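Local coordinates for nisin biosynthesis protein NisC (Lactococcus lactis subsp. lactis, PDB 2G0D) that catalyses zinc-dependent ring closure of the lantibiotic nisin, adding cysteine thiols to dehydrated serine and threonine residues of the precursor to form thioether bridges, at residues G29-S34 against E65-K70; G36-I41 against A86-S91; L42-L47 against K58-Y63; Y74-G79 against D107-Y112; C334-R339 against L401-L406. One frame throughout, in Å; residues are numbered along the deposited sequence.

Interaction 1 (G29-S34 against E65-K70)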
# COMPACT_ATOMS: atom_id res chain seq x y z
N GLY A 29 10.17 -15.82 -1.88
CA GLY A 29 9.61 -14.73 -2.67
C GLY A 29 8.36 -15.10 -3.43
O GLY A 29 7.50 -14.27 -3.65
N GLU A 30 8.23 -16.36 -3.82
CA GLU A 30 7.11 -16.76 -4.66
C GLU A 30 5.74 -16.79 -3.96
O GLU A 30 4.72 -16.88 -4.61
CB GLU A 30 7.41 -18.04 -5.44
CG GLU A 30 7.39 -19.34 -4.67
CD GLU A 30 7.89 -20.51 -5.53
OE1 GLU A 30 8.81 -20.33 -6.38
OE2 GLU A 30 7.35 -21.62 -5.37
N LEU A 31 5.73 -16.69 -2.64
CA LEU A 31 4.46 -16.62 -1.92
C LEU A 31 4.08 -15.21 -1.48
O LEU A 31 3.08 -15.02 -0.81
CB LEU A 31 4.45 -17.58 -0.73
CG LEU A 31 4.57 -19.04 -1.15
CD1 LEU A 31 5.88 -19.58 -0.62
CD2 LEU A 31 3.43 -19.84 -0.60
N THR A 32 4.89 -14.22 -1.87
CA THR A 32 4.69 -12.84 -1.44
C THR A 32 3.77 -12.09 -2.39
O THR A 32 3.76 -12.34 -3.59
CB THR A 32 6.04 -12.06 -1.37
OG1 THR A 32 6.56 -11.88 -2.70
CG2 THR A 32 7.06 -12.81 -0.49
N LEU A 33 3.00 -11.14 -1.86
CA LEU A 33 2.29 -10.19 -2.72
C LEU A 33 3.28 -9.38 -3.58
O LEU A 33 3.02 -9.14 -4.77
CB LEU A 33 1.40 -9.26 -1.88
CG LEU A 33 0.68 -8.10 -2.60
CD1 LEU A 33 -0.16 -8.56 -3.84
CD2 LEU A 33 -0.20 -7.32 -1.60
N SER A 34 4.41 -9.00 -2.99
CA SER A 34 5.38 -8.11 -3.65
C SER A 34 5.81 -8.60 -5.00
O SER A 34 5.82 -7.80 -5.95
CB SER A 34 6.66 -7.95 -2.82
OG SER A 34 6.37 -7.16 -1.71
N GLU A 65 -3.60 -23.99 -4.78
CA GLU A 65 -3.21 -25.29 -4.27
C GLU A 65 -1.69 -25.37 -4.09
O GLU A 65 -1.21 -25.87 -3.07
CB GLU A 65 -3.76 -26.44 -5.13
CG GLU A 65 -5.25 -26.77 -4.84
CD GLU A 65 -5.59 -26.92 -3.33
OE1 GLU A 65 -5.35 -28.03 -2.74
OE2 GLU A 65 -6.14 -25.94 -2.74
N TYR A 66 -0.95 -24.82 -5.05
CA TYR A 66 0.50 -24.74 -4.92
C TYR A 66 0.91 -23.93 -3.69
O TYR A 66 1.88 -24.27 -3.03
CB TYR A 66 1.12 -24.15 -6.18
CG TYR A 66 2.62 -24.01 -6.15
CD1 TYR A 66 3.44 -25.05 -6.59
CD2 TYR A 66 3.23 -22.84 -5.71
CE1 TYR A 66 4.83 -24.94 -6.57
CE2 TYR A 66 4.61 -22.69 -5.70
CZ TYR A 66 5.41 -23.76 -6.13
OH TYR A 66 6.79 -23.65 -6.14
N ILE A 67 0.19 -22.84 -3.40
CA ILE A 67 0.46 -22.06 -2.19
C ILE A 67 0.20 -22.84 -0.89
O ILE A 67 1.07 -22.85 -0.01
CB ILE A 67 -0.29 -20.69 -2.16
CG1 ILE A 67 0.34 -19.68 -3.15
CG2 ILE A 67 -0.28 -20.12 -0.75
CD1 ILE A 67 -0.49 -18.42 -3.33
N VAL A 68 -0.97 -23.46 -0.74
CA VAL A 68 -1.24 -24.19 0.52
C VAL A 68 -0.25 -25.35 0.74
O VAL A 68 0.20 -25.59 1.87
CB VAL A 68 -2.77 -24.57 0.79
CG1 VAL A 68 -3.69 -24.28 -0.39
CG2 VAL A 68 -2.93 -26.02 1.31
N SER A 69 0.15 -26.00 -0.34
CA SER A 69 1.14 -27.06 -0.27
C SER A 69 2.48 -26.56 0.28
O SER A 69 3.13 -27.26 1.08
CB SER A 69 1.34 -27.69 -1.65
OG SER A 69 2.67 -28.15 -1.78
N LYS A 70 2.88 -25.35 -0.13
CA LYS A 70 4.14 -24.76 0.34
C LYS A 70 4.04 -24.26 1.77
O LYS A 70 5.03 -24.27 2.50
CB LYS A 70 4.57 -23.59 -0.56
CG LYS A 70 5.06 -23.99 -1.94
CD LYS A 70 6.21 -24.98 -1.85
CE LYS A 70 6.65 -25.42 -3.22
NZ LYS A 70 7.53 -24.37 -3.79

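Interaction 2 (G36-I41 against A86-S91)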
# COMPACT_ATOMS: atom_id res chain seq x y z
N GLY A 36 5.45 -12.40 -5.90
CA GLY A 36 5.08 -13.80 -6.13
C GLY A 36 3.63 -14.02 -6.50
O GLY A 36 2.95 -13.10 -7.01
N LEU A 37 3.15 -15.23 -6.22
CA LEU A 37 1.86 -15.72 -6.73
C LEU A 37 0.59 -14.95 -6.34
O LEU A 37 -0.31 -14.84 -7.14
CB LEU A 37 1.69 -17.20 -6.41
CG LEU A 37 2.54 -18.09 -7.33
CD1 LEU A 37 2.63 -19.53 -6.74
CD2 LEU A 37 1.97 -18.11 -8.76
N PRO A 38 0.51 -14.46 -5.10
CA PRO A 38 -0.61 -13.61 -4.74
C PRO A 38 -0.87 -12.43 -5.70
O PRO A 38 -2.03 -12.16 -6.05
CB PRO A 38 -0.22 -13.13 -3.33
CG PRO A 38 0.57 -14.31 -2.77
CD PRO A 38 1.42 -14.70 -3.95
N GLY A 39 0.19 -11.73 -6.14
CA GLY A 39 0.05 -10.65 -7.16
C GLY A 39 -0.44 -11.17 -8.51
O GLY A 39 -1.29 -10.56 -9.17
N ILE A 40 0.03 -12.36 -8.88
CA ILE A 40 -0.39 -13.01 -10.11
C ILE A 40 -1.87 -13.43 -10.07
O ILE A 40 -2.60 -13.20 -11.04
CB ILE A 40 0.49 -14.23 -10.43
CG1 ILE A 40 1.98 -13.84 -10.43
CG2 ILE A 40 0.12 -14.83 -11.77
CD1 ILE A 40 2.34 -12.61 -11.29
N ILE A 41 -2.28 -14.05 -8.96
CA ILE A 41 -3.67 -14.42 -8.71
C ILE A 41 -4.57 -13.18 -8.83
O ILE A 41 -5.61 -13.26 -9.46
CB ILE A 41 -3.82 -15.07 -7.29
CG1 ILE A 41 -3.18 -16.48 -7.27
CG2 ILE A 41 -5.28 -15.14 -6.87
CD1 ILE A 41 -2.88 -17.03 -5.84
N ALA A 86 -1.27 -11.83 5.27
CA ALA A 86 -2.29 -10.84 4.86
C ALA A 86 -2.31 -10.61 3.34
O ALA A 86 -3.39 -10.46 2.75
CB ALA A 86 -2.16 -9.51 5.63
N GLY A 87 -1.14 -10.63 2.70
CA GLY A 87 -1.09 -10.54 1.22
C GLY A 87 -1.67 -11.76 0.52
O GLY A 87 -2.36 -11.65 -0.50
N ILE A 88 -1.39 -12.94 1.05
CA ILE A 88 -1.96 -14.17 0.51
C ILE A 88 -3.47 -14.18 0.68
O ILE A 88 -4.21 -14.49 -0.27
CB ILE A 88 -1.34 -15.44 1.16
CG1 ILE A 88 0.19 -15.46 0.95
CG2 ILE A 88 -1.99 -16.70 0.59
CD1 ILE A 88 0.94 -16.53 1.78
N ALA A 89 -3.94 -13.83 1.89
CA ALA A 89 -5.38 -13.73 2.15
C ALA A 89 -6.06 -12.68 1.28
O ALA A 89 -7.15 -12.94 0.75
CB ALA A 89 -5.66 -13.48 3.63
N LEU A 90 -5.46 -11.49 1.14
CA LEU A 90 -6.02 -10.48 0.25
C LEU A 90 -6.21 -11.02 -1.17
O LEU A 90 -7.25 -10.75 -1.81
CB LEU A 90 -5.15 -9.21 0.19
CG LEU A 90 -5.73 -8.01 -0.61
CD1 LEU A 90 -6.92 -7.43 0.12
CD2 LEU A 90 -4.67 -6.97 -0.83
N SER A 91 -5.21 -11.77 -1.66
CA SER A 91 -5.23 -12.24 -3.05
C SER A 91 -6.39 -13.21 -3.37
O SER A 91 -6.81 -13.35 -4.55
CB SER A 91 -3.87 -12.83 -3.44
OG SER A 91 -3.64 -14.12 -2.88

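Interaction 3 (L42-L47 against K58-Y63)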
# COMPACT_ATOMS: atom_id res chain seq x y z
N LEU A 42 -4.15 -12.05 -8.25
CA LEU A 42 -4.96 -10.79 -8.36
C LEU A 42 -5.14 -10.30 -9.78
O LEU A 42 -6.25 -9.99 -10.20
CB LEU A 42 -4.44 -9.67 -7.46
CG LEU A 42 -4.69 -9.96 -5.97
CD1 LEU A 42 -3.88 -9.04 -5.07
CD2 LEU A 42 -6.20 -9.86 -5.64
N MET A 43 -4.05 -10.28 -10.54
CA MET A 43 -4.09 -9.83 -11.92
C MET A 43 -5.03 -10.69 -12.77
O MET A 43 -5.81 -10.17 -13.54
CB MET A 43 -2.69 -9.82 -12.53
CG MET A 43 -2.73 -9.65 -14.07
SD MET A 43 -1.26 -10.21 -14.91
CE MET A 43 -1.45 -11.97 -14.77
N LEU A 44 -4.94 -12.01 -12.62
CA LEU A 44 -5.73 -12.96 -13.41
C LEU A 44 -7.20 -12.91 -13.01
O LEU A 44 -8.09 -13.04 -13.86
CB LEU A 44 -5.21 -14.39 -13.22
CG LEU A 44 -3.90 -14.85 -13.88
CD1 LEU A 44 -3.54 -16.28 -13.45
CD2 LEU A 44 -3.98 -14.79 -15.39
N ALA A 45 -7.44 -12.72 -11.71
CA ALA A 45 -8.78 -12.72 -11.15
C ALA A 45 -9.57 -11.54 -11.65
O ALA A 45 -10.76 -11.63 -11.86
CB ALA A 45 -8.73 -12.73 -9.63
N GLU A 46 -8.87 -10.43 -11.84
CA GLU A 46 -9.46 -9.22 -12.41
C GLU A 46 -9.79 -9.31 -13.90
O GLU A 46 -10.28 -8.35 -14.48
CB GLU A 46 -8.51 -8.05 -12.21
CG GLU A 46 -8.54 -7.49 -10.82
CD GLU A 46 -9.90 -6.99 -10.36
OE1 GLU A 46 -10.85 -6.96 -11.19
OE2 GLU A 46 -10.01 -6.64 -9.16
N LEU A 47 -9.52 -10.45 -14.51
CA LEU A 47 -9.73 -10.62 -15.94
C LEU A 47 -10.94 -11.50 -16.21
O LEU A 47 -11.10 -12.00 -17.32
CB LEU A 47 -8.48 -11.20 -16.59
CG LEU A 47 -7.19 -10.39 -16.51
CD1 LEU A 47 -6.10 -11.14 -17.26
CD2 LEU A 47 -7.40 -9.01 -17.12
N LYS A 58 -8.65 -21.59 -13.52
CA LYS A 58 -7.94 -22.86 -13.36
C LYS A 58 -6.51 -22.62 -12.85
O LYS A 58 -6.07 -23.27 -11.91
CB LYS A 58 -7.95 -23.65 -14.68
CG LYS A 58 -7.37 -25.05 -14.63
CD LYS A 58 -8.41 -26.06 -14.11
CE LYS A 58 -8.05 -26.61 -12.74
NZ LYS A 58 -7.07 -27.73 -12.90
N LYS A 59 -5.81 -21.69 -13.49
CA LYS A 59 -4.48 -21.27 -13.06
C LYS A 59 -4.50 -20.74 -11.63
O LYS A 59 -3.64 -21.09 -10.82
CB LYS A 59 -3.88 -20.23 -14.01
CG LYS A 59 -3.85 -20.64 -15.47
CD LYS A 59 -2.98 -21.88 -15.74
CE LYS A 59 -3.14 -22.34 -17.18
NZ LYS A 59 -2.16 -23.39 -17.55
N ILE A 60 -5.47 -19.90 -11.33
CA ILE A 60 -5.61 -19.35 -9.99
C ILE A 60 -5.66 -20.51 -8.99
O ILE A 60 -4.86 -20.55 -8.04
CB ILE A 60 -6.82 -18.39 -9.90
CG1 ILE A 60 -6.49 -17.07 -10.60
CG2 ILE A 60 -7.21 -18.11 -8.43
CD1 ILE A 60 -7.69 -16.36 -11.20
N ASP A 61 -6.55 -21.47 -9.26
CA ASP A 61 -6.73 -22.60 -8.36
C ASP A 61 -5.48 -23.46 -8.29
O ASP A 61 -5.11 -23.93 -7.22
CB ASP A 61 -7.98 -23.40 -8.72
CG ASP A 61 -9.27 -22.65 -8.38
OD1 ASP A 61 -9.31 -21.93 -7.36
OD2 ASP A 61 -10.27 -22.79 -9.12
N ASN A 62 -4.79 -23.61 -9.43
CA ASN A 62 -3.48 -24.24 -9.45
C ASN A 62 -2.52 -23.54 -8.51
O ASN A 62 -1.86 -24.18 -7.68
CB ASN A 62 -2.90 -24.23 -10.88
CG ASN A 62 -3.55 -25.26 -11.78
OD1 ASN A 62 -4.27 -26.15 -11.30
ND2 ASN A 62 -3.32 -25.14 -13.10
N TYR A 63 -2.43 -22.21 -8.65
CA TYR A 63 -1.48 -21.43 -7.87
C TYR A 63 -1.87 -21.43 -6.39
O TYR A 63 -0.99 -21.42 -5.53
CB TYR A 63 -1.36 -20.00 -8.43
CG TYR A 63 -0.91 -19.90 -9.88
CD1 TYR A 63 -0.20 -20.94 -10.49
CD2 TYR A 63 -1.19 -18.76 -10.63
CE1 TYR A 63 0.23 -20.85 -11.82
CE2 TYR A 63 -0.76 -18.65 -11.94
CZ TYR A 63 -0.06 -19.70 -12.54
OH TYR A 63 0.35 -19.58 -13.85

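Interaction 4 (Y74-G79 against D107-Y112)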
# COMPACT_ATOMS: atom_id res chain seq x y z
N TYR A 74 6.29 -25.55 4.95
CA TYR A 74 7.29 -24.61 5.46
C TYR A 74 6.77 -23.63 6.50
O TYR A 74 7.55 -23.03 7.24
CB TYR A 74 7.96 -23.84 4.31
CG TYR A 74 8.76 -24.72 3.38
CD1 TYR A 74 10.03 -25.17 3.74
CD2 TYR A 74 8.24 -25.11 2.14
CE1 TYR A 74 10.78 -25.98 2.89
CE2 TYR A 74 8.98 -25.93 1.28
CZ TYR A 74 10.24 -26.36 1.66
OH TYR A 74 10.98 -27.16 0.81
N GLY A 75 5.46 -23.48 6.56
CA GLY A 75 4.85 -22.48 7.42
C GLY A 75 5.04 -21.07 6.87
O GLY A 75 5.50 -20.88 5.73
N LEU A 76 4.70 -20.09 7.69
CA LEU A 76 5.00 -18.70 7.38
C LEU A 76 5.83 -18.16 8.50
O LEU A 76 5.71 -18.60 9.65
CB LEU A 76 3.73 -17.87 7.31
CG LEU A 76 2.93 -17.87 6.02
CD1 LEU A 76 1.55 -17.36 6.31
CD2 LEU A 76 3.61 -17.01 4.96
N LEU A 77 6.67 -17.19 8.19
CA LEU A 77 7.36 -16.45 9.23
C LEU A 77 6.73 -15.08 9.48
O LEU A 77 7.09 -14.41 10.46
CB LEU A 77 8.86 -16.37 8.93
CG LEU A 77 9.62 -17.71 8.96
CD1 LEU A 77 11.09 -17.52 8.56
CD2 LEU A 77 9.51 -18.43 10.32
N THR A 78 5.79 -14.66 8.63
CA THR A 78 5.21 -13.32 8.76
C THR A 78 3.73 -13.17 8.35
O THR A 78 3.26 -13.81 7.42
CB THR A 78 6.08 -12.25 8.07
OG1 THR A 78 5.55 -10.95 8.33
CG2 THR A 78 6.15 -12.47 6.56
N GLY A 79 3.01 -12.34 9.09
CA GLY A 79 1.62 -12.06 8.77
C GLY A 79 1.47 -10.85 7.84
O GLY A 79 0.37 -10.41 7.60
N ASP A 107 -9.80 -18.51 6.84
CA ASP A 107 -9.92 -18.64 8.30
C ASP A 107 -8.60 -18.99 8.98
O ASP A 107 -8.26 -18.39 10.00
CB ASP A 107 -11.00 -19.68 8.67
CG ASP A 107 -12.41 -19.18 8.41
OD1 ASP A 107 -12.60 -17.96 8.20
OD2 ASP A 107 -13.34 -20.02 8.39
N SER A 108 -7.87 -19.94 8.41
CA SER A 108 -6.52 -20.29 8.86
C SER A 108 -5.59 -19.11 8.80
O SER A 108 -4.86 -18.82 9.76
CB SER A 108 -5.93 -21.40 8.00
OG SER A 108 -6.79 -22.50 8.00
N LEU A 109 -5.59 -18.44 7.66
CA LEU A 109 -4.75 -17.25 7.48
C LEU A 109 -5.08 -16.19 8.52
O LEU A 109 -4.19 -15.65 9.14
CB LEU A 109 -4.87 -16.70 6.05
CG LEU A 109 -4.25 -17.59 4.97
CD1 LEU A 109 -4.75 -17.22 3.60
CD2 LEU A 109 -2.72 -17.56 5.04
N ASN A 110 -6.37 -15.93 8.73
CA ASN A 110 -6.83 -14.92 9.71
C ASN A 110 -6.42 -15.22 11.16
O ASN A 110 -5.97 -14.33 11.89
CB ASN A 110 -8.35 -14.76 9.60
CG ASN A 110 -8.79 -14.14 8.28
OD1 ASN A 110 -7.99 -13.56 7.56
ND2 ASN A 110 -10.09 -14.26 7.96
N ARG A 111 -6.60 -16.48 11.57
CA ARG A 111 -6.18 -16.90 12.91
C ARG A 111 -4.66 -16.80 13.04
O ARG A 111 -4.16 -16.31 14.05
CB ARG A 111 -6.68 -18.33 13.23
CG ARG A 111 -8.23 -18.50 13.24
CD ARG A 111 -9.03 -17.16 13.48
NE ARG A 111 -10.45 -17.42 13.73
CZ ARG A 111 -11.08 -17.24 14.89
NH1 ARG A 111 -10.45 -16.73 15.95
NH2 ARG A 111 -12.37 -17.55 15.00
N TYR A 112 -3.92 -17.20 12.02
CA TYR A 112 -2.49 -17.00 12.07
C TYR A 112 -2.15 -15.51 12.17
O TYR A 112 -1.30 -15.11 12.97
CB TYR A 112 -1.71 -17.69 10.92
CG TYR A 112 -0.26 -17.21 10.90
CD1 TYR A 112 0.69 -17.69 11.82
CD2 TYR A 112 0.15 -16.23 10.01
CE1 TYR A 112 2.02 -17.21 11.80
CE2 TYR A 112 1.45 -15.76 9.99
CZ TYR A 112 2.37 -16.23 10.88
OH TYR A 112 3.65 -15.70 10.80

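Interaction 5 (C334-R339 against L401-L406)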
# COMPACT_ATOMS: atom_id res chain seq x y z
N CYS A 334 -4.74 8.82 -9.00
CA CYS A 334 -5.66 9.74 -9.67
C CYS A 334 -7.02 9.09 -9.91
O CYS A 334 -8.06 9.74 -9.81
CB CYS A 334 -5.12 10.18 -11.03
SG CYS A 334 -3.59 11.13 -10.96
N SER A 335 -7.01 7.82 -10.26
CA SER A 335 -8.24 7.13 -10.56
C SER A 335 -9.08 6.99 -9.27
O SER A 335 -10.33 7.08 -9.29
CB SER A 335 -7.92 5.78 -11.19
OG SER A 335 -9.11 5.11 -11.54
N LEU A 336 -8.39 6.77 -8.15
CA LEU A 336 -9.06 6.75 -6.86
C LEU A 336 -9.64 8.12 -6.46
O LEU A 336 -10.80 8.18 -6.05
CB LEU A 336 -8.17 6.17 -5.73
CG LEU A 336 -9.00 6.38 -4.46
CD1 LEU A 336 -9.87 5.17 -4.10
CD2 LEU A 336 -8.18 6.86 -3.31
N PHE A 337 -8.86 9.19 -6.58
CA PHE A 337 -9.41 10.56 -6.43
C PHE A 337 -10.69 10.81 -7.24
O PHE A 337 -11.67 11.34 -6.71
CB PHE A 337 -8.38 11.61 -6.82
CG PHE A 337 -7.49 12.03 -5.72
CD1 PHE A 337 -6.51 11.17 -5.21
CD2 PHE A 337 -7.61 13.32 -5.17
CE1 PHE A 337 -5.67 11.58 -4.17
CE2 PHE A 337 -6.78 13.74 -4.15
CZ PHE A 337 -5.80 12.88 -3.65
N LYS A 338 -10.67 10.43 -8.52
CA LYS A 338 -11.82 10.64 -9.41
C LYS A 338 -13.05 9.85 -8.94
O LYS A 338 -14.14 10.38 -8.89
CB LYS A 338 -11.45 10.25 -10.84
CG LYS A 338 -12.53 10.56 -11.85
CD LYS A 338 -12.21 10.02 -13.22
CE LYS A 338 -13.33 10.36 -14.20
NZ LYS A 338 -13.37 11.81 -14.51
N ARG A 339 -12.83 8.58 -8.59
CA ARG A 339 -13.85 7.71 -8.02
C ARG A 339 -14.50 8.31 -6.75
O ARG A 339 -15.71 8.22 -6.59
CB ARG A 339 -13.23 6.34 -7.68
CG ARG A 339 -14.25 5.23 -7.35
CD ARG A 339 -13.76 3.85 -7.87
NE ARG A 339 -12.43 3.70 -7.40
CZ ARG A 339 -11.32 3.78 -8.13
NH1 ARG A 339 -11.35 3.93 -9.46
NH2 ARG A 339 -10.18 3.71 -7.50
N LEU A 401 -5.85 2.23 -1.38
CA LEU A 401 -6.80 2.91 -2.24
C LEU A 401 -8.14 2.31 -1.88
O LEU A 401 -8.41 1.15 -2.19
CB LEU A 401 -6.46 2.69 -3.72
CG LEU A 401 -5.05 3.15 -4.08
CD1 LEU A 401 -4.70 2.84 -5.58
CD2 LEU A 401 -4.80 4.66 -3.73
N PHE A 402 -8.94 3.10 -1.17
CA PHE A 402 -10.12 2.61 -0.47
C PHE A 402 -11.39 3.06 -1.20
O PHE A 402 -11.92 4.16 -0.94
CB PHE A 402 -10.10 3.15 0.97
CG PHE A 402 -8.89 2.74 1.78
CD1 PHE A 402 -8.52 1.38 1.89
CD2 PHE A 402 -8.16 3.69 2.51
CE1 PHE A 402 -7.41 0.97 2.67
CE2 PHE A 402 -7.05 3.32 3.29
CZ PHE A 402 -6.69 1.94 3.40
N ASP A 403 -11.86 2.21 -2.13
CA ASP A 403 -13.03 2.46 -2.97
C ASP A 403 -14.29 2.57 -2.15
O ASP A 403 -15.25 3.21 -2.59
CB ASP A 403 -13.26 1.34 -4.01
CG ASP A 403 -12.25 1.37 -5.15
OD1 ASP A 403 -11.34 2.26 -5.18
OD2 ASP A 403 -12.36 0.46 -6.01
N ASP A 404 -14.28 1.98 -0.95
CA ASP A 404 -15.42 1.99 -0.01
C ASP A 404 -15.36 3.09 1.04
O ASP A 404 -16.19 3.10 1.97
CB ASP A 404 -15.53 0.64 0.70
CG ASP A 404 -14.30 0.33 1.58
OD1 ASP A 404 -13.18 0.84 1.31
OD2 ASP A 404 -14.44 -0.46 2.55
N PHE A 405 -14.42 4.02 0.90
CA PHE A 405 -14.17 5.02 1.90
C PHE A 405 -15.43 5.82 2.27
O PHE A 405 -15.56 6.31 3.39
CB PHE A 405 -13.04 6.00 1.46
CG PHE A 405 -12.35 6.68 2.62
CD1 PHE A 405 -11.25 6.09 3.24
CD2 PHE A 405 -12.82 7.91 3.11
CE1 PHE A 405 -10.62 6.70 4.36
CE2 PHE A 405 -12.20 8.52 4.21
CZ PHE A 405 -11.11 7.90 4.85
N LEU A 406 -16.34 5.98 1.31
CA LEU A 406 -17.55 6.78 1.53
C LEU A 406 -18.79 5.92 1.51
O LEU A 406 -19.89 6.44 1.37
CB LEU A 406 -17.65 7.94 0.52
CG LEU A 406 -16.52 8.97 0.59
CD1 LEU A 406 -16.42 9.78 -0.74
CD2 LEU A 406 -16.67 9.90 1.81

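Interaction 1 (G29-S34 against E65-K70)
Leu31 packs on Ile67 where a loop of the alpha toroid, the fold of this LanC-type cyclase, leans on a long helix. The loop joins helix 3-20 to helix 37-45 and carries a 3-10 turn; the helix is 53-74. The apolar part rests on one methyl. CD2 of Leu31 lies 3.7 Å from Ile67 CG2 and 3.9 Å from Lys70 CB, touching residues one turn apart, while leucine and isoleucine run past one another in opposite senses. Ile67 also touches Leu37 and Ile41 of helix 37-45.

The charged part is built by Glu30. Its CG sits between the backbone N and the carbonyl carbon (chi1 74°), and the extended chain beyond crosses Tyr66 at about a right angle. OE2 meets Lys70 NZ at 3.2 Å, a salt bridge whose hydrogen bond is weak. OE2 is also modelled too near the Tyr66 hydroxyl, so its place, and with it the length of the salt bridge, is doubtful. Lys70 CG stands 4.0 Å above one face of the Tyr66 ring, toward the rim.

Gly29 O takes two donors from Thr32: the backbone N, and OG1, 2.7 Å away on an in-plane lone pair.

Interaction 2 (G36-I41 against A86-S91)
Pro38 and Ser91 mark where the backbones come nearest, with their CA atoms 5.1 Å apart. Helix segments 37-41 and 86-91 run almost parallel, their axes inclined by 18° and 8.7 Å apart at closest approach. Gly36 is the N-cap of the first helix, and Pro38 stands in its first turn.

The proline ring does most of the side-chain work. Its CG rests 3.9 Å from Ile88 CG1, the two side chains crossing obliquely, and its CB lies 3.6 Å from Ser91 OG. The serine methylene fits close against the backbone: Ser91 CB is 3.3 Å from Pro38 O. One turn further on, Ile41 sets its CG2 methyl 3.3 Å from Ser91 O.

Ser91 OG lies between its own backbone N and carbonyl carbon (chi1 75°), from where it donates to Ile88 O at 2.7 Å, the donor tilted 23° from the carbonyl plane. This bond inside its own helix satisfies a buried hydroxyl and lets it pack on a proline without a polar partner there.

Two parallel helices joined through an antiparallel one, here helix 53-74, are typical of the alpha-alpha toroid of LanC proteins.

Interaction 3 (L42-L47 against K58-Y63)
Leu44 and Ile60 join the two arms of an antiparallel helix hairpin, the pairing from which the alpha toroid is built: helix 37-45 packed on helix 53-74. The side chains meet through carbon atoms alone. Ile60 sends its CD1 methyl across to the other helix, 3.8 Å from Leu44 CB and 4.1 Å from Ala45 CB, and it also touches the backbone at Ala45 N, 3.7 Å away. Its CG1, anti to the carbonyl carbon (chi1 -74°), comes 4.0 Å from Leu44 CB.

Leu44 answers with CD1, which enters between two residues one turn apart on the other helix. It is 4.0 Å from Lys59 CB and 4.0 Å from Tyr63 CE2, with the leucine and tyrosine side chains crossing at about a right angle. Lys59 contributes carbon alone here.

Helix 3-20 covers one flank of the hairpin: Val8 and Ile12 touch Leu44, and Asp16 takes both the salt bridge of Lys59 NZ and a hydrogen bond with Tyr63 OH. At the end of helix 37-45, Ala45 also meets His94 and Thr393 in loops.

Interaction 4 (Y74-G79 against D107-Y112)
The Tyr112 ring meets Thr78 with its edge. The carbonyl group of Thr78 lies there, its C in the ring plane and 3.8 Å from Tyr112 CE2, its O near the plane and 3.7 Å from the same atom. Leu76 CD1 approaches obliquely, 4.0 Å from Tyr112 CE2. The ring belongs to helix 100-122 of the alpha toroid, and the contact ties the connection between helices 53-74 and 85-92 to this helix, the one after those two.

Tyr112 reaches the loop because its CG is anti to the backbone N (chi1 169°). The phenol end then runs in among the loop's peptide groups, with OH 3.4 Å from Leu77 C. Thr78 N is 3.2 Å from Tyr112 OH, but the angle is too poor for a hydrogen bond, so the hydroxyl meets this peptide by packing.

The loop leaves helix 53-74 through Gly75, whose phi is positive (73°), and Leu76 then points its CB toward helix 100-122. Ala85 on helix 85-92 is shared ground, touched by Leu76, Leu109 and Tyr112. The Thr78 and Gly79 backbones bond to Ala85 and Ala86, which fixes the loop that Tyr112 meets. Leu76 adds a looser apolar touch, its CD1 lying 4.5 Å from Leu109 CD2.

Interaction 5 (C334-R339 against L401-L406)
Asp403 OD1 is gripped twice by Arg339, by NE at 2.9 Å and by NH2 at 3.0 Å. This is a single-oxygen salt bridge made at the edge of the guanidinium. Both bonds are bent, with N-H...O angles of 140° for NE (a weak bond) and 131° for NH2; the guanidinium and carboxylate planes stand 58° apart. NH2 meets OD1 on its syn side, somewhat out of the carboxylate plane. The arginine chain is bent at chi2 and chi3, and the guanidinium is also held by its NH1, which donates to Ser335 OG one turn back at 3.3 Å. The other carboxylate oxygen, Asp403 OD2, has a salt bridge with Arg396.

Leu336 packs beside the ion pair. Its CD1 lies 3.4 Å from Asp403 OD1 and 3.7 Å from Phe402 N, and its CD2 touches Leu401 CD2 at 4.1 Å.

The contact fastens the C-terminal tail, here in a type I turn from Phe402 to Phe405, to helix 327-341 of the toroid; helix 281-294 completes the packing through Tyr290 on Leu336 and Leu286 on Leu401.

Interaction 2 touches 1, 3 and 4, linking all four into one region, though 3 and 4 do not meet; interaction 5 stands apart, about 29 Å centre to centre from 1 and 4. Helix 37-45 serves 2 and 3, and helix 53-74 serves 1 and 3. Interactions 2 and 3 are buried helix-on-helix packing without charge. Interactions 1 and 4 are partly buried and bring loops onto helices, the first adding a salt bridge of uncertain geometry and the second a tyrosine against peptide groups. Probable bonds run from Leu37 N to Glu30 O (1 and 2) and from Ala86 N to Gly79 O (2 and 4). Interaction 5 sets two bonds to one aspartate oxygen beside buried leucines.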